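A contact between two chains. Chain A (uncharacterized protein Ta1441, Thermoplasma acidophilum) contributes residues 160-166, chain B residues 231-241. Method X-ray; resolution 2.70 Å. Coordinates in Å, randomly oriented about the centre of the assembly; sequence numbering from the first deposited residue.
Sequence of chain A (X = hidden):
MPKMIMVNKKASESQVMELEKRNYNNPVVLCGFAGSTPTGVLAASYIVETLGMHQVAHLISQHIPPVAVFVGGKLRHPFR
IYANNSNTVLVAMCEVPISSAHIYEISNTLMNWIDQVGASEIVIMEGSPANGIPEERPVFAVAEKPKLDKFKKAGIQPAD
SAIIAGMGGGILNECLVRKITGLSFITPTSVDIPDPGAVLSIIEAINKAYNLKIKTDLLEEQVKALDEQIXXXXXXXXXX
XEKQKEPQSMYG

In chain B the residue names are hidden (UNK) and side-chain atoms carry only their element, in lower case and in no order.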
# COMPACT_ATOMS: atom_id res chain seq x y z
N ASP A 160 -11.96 42.67 16.37
CA ASP A 160 -10.98 43.40 15.58
C ASP A 160 -9.68 42.67 15.50
O ASP A 160 -8.84 42.81 16.38
CB ASP A 160 -10.74 44.85 16.01
CG ASP A 160 -10.35 45.74 14.78
OD1 ASP A 160 -9.68 45.18 13.85
OD2 ASP A 160 -10.75 46.94 14.70
N SER A 161 -9.51 41.88 14.45
CA SER A 161 -8.20 41.36 14.16
C SER A 161 -8.15 40.96 12.74
O SER A 161 -9.13 40.46 12.19
CB SER A 161 -7.84 40.20 15.06
OG SER A 161 -8.99 39.44 15.34
N ALA A 162 -7.01 41.22 12.14
CA ALA A 162 -6.88 41.02 10.73
C ALA A 162 -6.77 39.53 10.53
O ALA A 162 -7.26 39.03 9.56
CB ALA A 162 -5.66 41.77 10.19
N ILE A 163 -6.15 38.81 11.47
CA ILE A 163 -6.01 37.39 11.35
C ILE A 163 -6.45 36.67 12.64
O ILE A 163 -6.48 37.28 13.70
CB ILE A 163 -4.56 37.01 10.93
CG1 ILE A 163 -3.56 37.46 11.95
CG2 ILE A 163 -4.18 37.64 9.53
CD1 ILE A 163 -2.59 36.39 12.19
N ILE A 164 -6.84 35.41 12.53
CA ILE A 164 -7.34 34.61 13.61
C ILE A 164 -6.47 33.36 13.76
O ILE A 164 -6.42 32.49 12.88
CB ILE A 164 -8.75 34.16 13.31
CG1 ILE A 164 -9.61 35.36 12.90
CG2 ILE A 164 -9.36 33.45 14.51
CD1 ILE A 164 -9.66 36.46 13.95
N ALA A 165 -5.76 33.27 14.88
CA ALA A 165 -4.77 32.23 15.06
C ALA A 165 -5.25 31.17 16.05
O ALA A 165 -6.44 30.98 16.28
CB ALA A 165 -3.52 32.83 15.53
N GLY A 166 -4.28 30.45 16.61
CA GLY A 166 -4.50 29.29 17.41
C GLY A 166 -5.42 28.33 16.73
O GLY A 166 -5.50 28.30 15.49
N UNK B 231 -1.75 45.83 5.26
CA UNK B 231 -0.77 46.24 6.24
C UNK B 231 -1.17 45.72 7.60
O UNK B 231 -0.35 45.19 8.31
c UNK B 231 0.68 48.13 6.93
c UNK B 231 0.55 49.29 7.94
c UNK B 231 -0.64 47.74 6.31
n UNK B 231 2.24 51.21 7.75
c UNK B 231 1.93 49.87 8.39
N UNK B 232 -2.44 45.86 7.95
CA UNK B 232 -2.92 45.39 9.24
C UNK B 232 -2.51 43.93 9.43
O UNK B 232 -1.98 43.52 10.46
c UNK B 232 -6.01 47.47 10.37
c UNK B 232 -4.45 45.55 9.40
n UNK B 232 -7.76 48.62 8.91
c UNK B 232 -7.45 47.50 9.85
c UNK B 232 -4.95 47.01 9.30
N UNK B 233 -2.73 43.15 8.40
CA UNK B 233 -2.53 41.73 8.48
C UNK B 233 -1.11 41.26 8.52
O UNK B 233 -0.79 40.43 9.33
c UNK B 233 -5.49 40.88 6.11
c UNK B 233 -2.91 39.57 7.24
c UNK B 233 -4.75 41.28 7.36
c UNK B 233 -3.23 41.06 7.28
N UNK B 234 -0.28 41.77 7.60
CA UNK B 234 1.19 41.68 7.69
C UNK B 234 1.69 42.03 9.10
O UNK B 234 2.42 41.26 9.74
c UNK B 234 1.84 42.65 6.69
o UNK B 234 3.47 42.80 3.24
c UNK B 234 2.82 43.17 4.30
c UNK B 234 2.16 42.08 5.25
o UNK B 234 2.65 44.41 4.61
N UNK B 235 1.27 43.19 9.59
CA UNK B 235 1.61 43.63 10.91
C UNK B 235 1.30 42.59 11.98
O UNK B 235 2.11 42.29 12.86
c UNK B 235 1.67 45.95 11.94
c UNK B 235 0.82 44.89 11.25
o UNK B 235 3.27 47.02 10.42
o UNK B 235 1.30 48.01 10.79
c UNK B 235 2.12 47.07 10.98
N UNK B 236 0.08 42.06 11.90
CA UNK B 236 -0.46 41.19 12.92
C UNK B 236 0.12 39.82 12.78
O UNK B 236 0.26 39.13 13.77
c UNK B 236 -2.52 42.55 13.35
o UNK B 236 -4.83 41.80 13.49
c UNK B 236 -4.04 42.74 13.25
c UNK B 236 -1.98 41.20 12.84
n UNK B 236 -4.46 43.98 12.93
N UNK B 237 0.47 39.41 11.57
CA UNK B 237 1.10 38.12 11.37
C UNK B 237 2.54 38.08 11.90
O UNK B 237 2.97 37.06 12.39
c UNK B 237 2.56 33.70 9.27
o UNK B 237 3.04 32.46 9.11
c UNK B 237 1.04 37.69 9.89
c UNK B 237 3.27 34.78 8.79
c UNK B 237 1.58 36.29 9.65
c UNK B 237 1.39 33.88 9.93
c UNK B 237 0.91 35.16 10.13
c UNK B 237 2.79 36.08 8.99
N UNK B 238 3.26 39.19 11.79
CA UNK B 238 4.62 39.31 12.32
C UNK B 238 4.56 39.20 13.84
O UNK B 238 5.34 38.47 14.44
c UNK B 238 8.10 42.86 11.41
c UNK B 238 7.70 41.57 12.25
c UNK B 238 5.25 40.65 11.93
n UNK B 238 9.13 43.81 12.08
c UNK B 238 6.73 40.57 11.51
N UNK B 239 3.63 39.92 14.46
CA UNK B 239 3.43 39.81 15.90
C UNK B 239 3.10 38.40 16.38
O UNK B 239 3.46 38.04 17.50
c UNK B 239 2.31 40.69 16.38
o UNK B 239 0.27 42.54 16.63
c UNK B 239 1.44 42.99 16.81
c UNK B 239 2.65 42.12 16.46
o UNK B 239 1.66 44.14 17.26
N UNK B 240 2.37 37.63 15.57
CA UNK B 240 1.98 36.30 15.95
C UNK B 240 3.22 35.39 15.95
O UNK B 240 3.48 34.67 16.91
c UNK B 240 0.48 34.33 15.12
c UNK B 240 -0.05 34.09 16.47
c UNK B 240 0.89 35.79 15.00
c UNK B 240 -0.52 34.02 14.10
N UNK B 241 3.99 35.45 14.88
CA UNK B 241 5.23 34.71 14.77
C UNK B 241 6.21 34.98 15.92
O UNK B 241 6.88 34.06 16.40
c UNK B 241 5.28 34.53 12.27
c UNK B 241 6.32 34.43 11.16
n UNK B 241 7.13 33.36 11.21
o UNK B 241 6.44 35.33 10.30
c UNK B 241 5.91 35.10 13.49

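Residues 231-241 of chain B lie within one continuous helix, which packs against the short segment of chain A that includes the strand Ile A163-Ile A164. Position 231 carries four carbons in a row ending in nitrogen and extends clear of residues 160-166; this is the signature of lysine, Lys B231. Position 232 has the same unbranched chain of four carbons and a terminal nitrogen, and its CB lies 4.0 Å from the CB of Ala A162. It too is lysine, Lys B232.

At position 233 four carbons fork at the first, with one arm two carbons long, and they press on Ala A162 and Ile A163. This is isoleucine. CG1 of Ile B233 comes within 3.0 Å of CB of Ala A162, a very tight approach for two carbons, while its CG2 lies 3.3 Å from CG2 of Ile A163.

Positions 234 and 235 each bear three carbons, the third carrying two oxygens, and neither touches the chain A stretch; both are glutamates.

Position 236 also has three carbons, but the third carries one oxygen and one nitrogen, and its side chain reaches the backbone of Ala A162. A single oxygen and a nitrogen make it glutamine. OE1 of Gln B236 accepts a hydrogen bond from N of Ala A162 at 2.6 Å, with a nearly straight N-H...O angle of 167°.

Position 237 shows one carbon leading to a six-carbon ring that bears an oxygen, its edge near Ile A163; it is tyrosine. CD1 of Tyr B237 lies 4.2 Å from CD1 of Ile A163.

Position 238 has four carbons in a row ending in nitrogen, is exposed and makes no contact with the chain A stretch; it is lysine. Position 239, three carbons with two oxygens on the last, is likewise exposed and without contact to that stretch; it is glutamate.

Position 240 has four carbons forked at the second, and one arm reaches Ala A165 and Ile A163; it is leucine. CD2 of Leu B240 lies 3.5 Å from CB of Ala A165 and 3.7 Å from CD1 of Ile A163. Position 241, with three carbons and an oxygen and a nitrogen on the third, stays out of reach; it is glutamine.

The contact thus combines apolar packing with one directional bond. Ile B233, Tyr B237 and Leu B240, spaced three or four residues apart, give the helix an apolar stripe along which Ile A163 lies. Gln B236 satisfies the amide of Ala A162 beside that stripe.

Chain B (231-241) KKIEEQYKELQ
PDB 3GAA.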